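Local coordinates for diaminobutyrate-pyruvate transaminase and L-2,4-diaminobutyrate decarboxylase (Vibrio parahaemolyticus, PDB 2QMA), which probably acts, through this C-terminal domain, as a pyridoxal-phosphate-dependent decarboxylase, the whole protein probably also being a transaminase, at residues Phe429-Glu434 with Asp439-Ala444. Residues are numbered along the deposited sequence; the frame is centred on the assembly and turned at random.
Sequences FRATHE and DELNKA
N442 presents its side-chain amide to the backbone of A431, pairing with both its N-H and its C=O where strand 426-431 meets helix 438-452, a strand-loop-helix step in the small antiparallel sheet region, as in the C-terminal part of fold type I pyridoxal-phosphate enzymes. OD1 of N442 accepts from A431 N at 2.7 Å, a bent bond (146°) that nonetheless arrives on a lone pair in the carbonyl plane. ND2 of N442 donates to A431 O at 3.0 Å and almost straight (174°), lying on a lone pair of that oxygen. Asparagine suits this buried place because one flat group supplies both an acceptor and a donor; ND2 also bonds to the carbonyl of L438 one turn earlier, and three bonds in all fix the amide's rotation. CG of N442 lies anti to its carbonyl carbon (chi1 -71°), which carries the amide out to the strand.

Beside the amide pair, leucine offers a branched apolar tip to a small methyl: CD2 of L441 meets A431 CB at 4.1 Å. CB of R430 lies 3.6 Å from N442 OD1; the long arginine crosses N442 at about a right angle and still reaches E417, which pairs with NE in a salt bridge. D439 OD1 accepts from T466 N. R430 NH1 and D439 OD1 stand 4.4 Å apart, beyond a salt bridge; a water in the guanidinium plane accepts from R430 NH1 and donates to D439 OD1, 3.0 Å from each.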
# COMPACT_ATOMS: atom_id res chain seq x y z
N PHE A 429 -31.96 1.02 7.56
CA PHE A 429 -33.35 0.58 7.55
C PHE A 429 -33.41 -0.92 7.76
O PHE A 429 -32.39 -1.57 7.87
CB PHE A 429 -33.97 0.93 6.19
CG PHE A 429 -33.48 0.08 5.05
CD1 PHE A 429 -34.28 -0.96 4.54
CD2 PHE A 429 -32.24 0.31 4.48
CE1 PHE A 429 -33.85 -1.76 3.47
CE2 PHE A 429 -31.79 -0.47 3.39
CZ PHE A 429 -32.60 -1.51 2.90
N ARG A 430 -34.61 -1.46 7.82
CA ARG A 430 -34.74 -2.89 8.02
C ARG A 430 -36.03 -3.32 7.39
O ARG A 430 -36.92 -2.48 7.19
CB ARG A 430 -34.71 -3.23 9.51
CG ARG A 430 -35.86 -2.68 10.33
CD ARG A 430 -35.79 -3.29 11.70
NE ARG A 430 -36.74 -2.72 12.65
CZ ARG A 430 -36.74 -3.00 13.95
NH1 ARG A 430 -35.85 -3.85 14.45
NH2 ARG A 430 -37.62 -2.43 14.75
N ALA A 431 -36.11 -4.59 6.98
CA ALA A 431 -37.39 -5.21 6.63
C ALA A 431 -38.24 -5.33 7.90
O ALA A 431 -37.73 -5.66 8.97
CB ALA A 431 -37.17 -6.57 6.00
N THR A 432 -39.53 -5.08 7.76
CA THR A 432 -40.43 -5.11 8.90
C THR A 432 -41.52 -6.20 8.72
O THR A 432 -41.76 -6.67 7.60
CB THR A 432 -40.98 -3.69 9.18
OG1 THR A 432 -41.50 -3.63 10.51
CG2 THR A 432 -42.05 -3.30 8.17
N HIS A 433 -42.14 -6.63 9.83
CA HIS A 433 -43.19 -7.67 9.85
C HIS A 433 -43.89 -7.57 11.21
O HIS A 433 -43.23 -7.25 12.21
CB HIS A 433 -42.56 -9.07 9.70
CG HIS A 433 -43.55 -10.16 9.39
ND1 HIS A 433 -44.05 -11.01 10.35
CD2 HIS A 433 -44.14 -10.53 8.23
CE1 HIS A 433 -44.90 -11.86 9.79
NE2 HIS A 433 -44.97 -11.59 8.50
N GLU A 434 -45.20 -7.82 11.24
CA GLU A 434 -46.00 -7.67 12.49
C GLU A 434 -45.66 -8.65 13.63
O GLU A 434 -45.92 -8.34 14.80
CB GLU A 434 -47.53 -7.65 12.24
CG GLU A 434 -48.04 -8.35 10.97
CD GLU A 434 -49.43 -8.98 11.14
OE1 GLU A 434 -49.51 -10.17 11.52
OE2 GLU A 434 -50.45 -8.31 10.85
N ASP A 439 -34.64 -8.94 14.07
CA ASP A 439 -33.19 -9.11 14.14
C ASP A 439 -32.79 -10.36 13.37
O ASP A 439 -31.81 -10.36 12.61
CB ASP A 439 -32.69 -9.17 15.61
CG ASP A 439 -32.65 -7.79 16.28
OD1 ASP A 439 -32.73 -6.76 15.56
OD2 ASP A 439 -32.53 -7.71 17.52
N GLU A 440 -33.59 -11.41 13.53
CA GLU A 440 -33.33 -12.69 12.89
C GLU A 440 -33.56 -12.58 11.39
O GLU A 440 -32.75 -13.07 10.60
CB GLU A 440 -34.21 -13.78 13.50
CG GLU A 440 -33.96 -15.17 12.93
CD GLU A 440 -35.16 -16.08 13.04
OE1 GLU A 440 -35.96 -15.93 14.00
OE2 GLU A 440 -35.32 -16.95 12.16
N LEU A 441 -34.68 -11.95 11.02
CA LEU A 441 -35.10 -11.82 9.63
C LEU A 441 -34.09 -11.01 8.83
O LEU A 441 -33.63 -11.43 7.78
CB LEU A 441 -36.50 -11.18 9.54
CG LEU A 441 -36.96 -10.64 8.19
CD1 LEU A 441 -37.13 -11.78 7.19
CD2 LEU A 441 -38.24 -9.81 8.30
N ASN A 442 -33.71 -9.85 9.36
CA ASN A 442 -32.77 -8.98 8.65
C ASN A 442 -31.34 -9.53 8.56
O ASN A 442 -30.66 -9.34 7.54
CB ASN A 442 -32.82 -7.55 9.20
CG ASN A 442 -34.09 -6.85 8.82
OD1 ASN A 442 -34.19 -6.28 7.72
ND2 ASN A 442 -35.08 -6.88 9.71
N LYS A 443 -30.89 -10.22 9.59
CA LYS A 443 -29.63 -10.96 9.48
C LYS A 443 -29.65 -12.01 8.37
O LYS A 443 -28.71 -12.10 7.56
CB LYS A 443 -29.26 -11.61 10.81
CG LYS A 443 -28.65 -10.63 11.77
CD LYS A 443 -27.56 -11.30 12.59
CE LYS A 443 -28.06 -11.60 13.97
NZ LYS A 443 -28.59 -10.38 14.66
N ALA A 444 -30.72 -12.79 8.32
CA ALA A 444 -30.79 -13.88 7.38
C ALA A 444 -30.91 -13.32 5.95
O ALA A 444 -30.22 -13.78 5.05
CB ALA A 444 -31.94 -14.80 7.73
O HOH W 1 -34.05 -5.77 13.03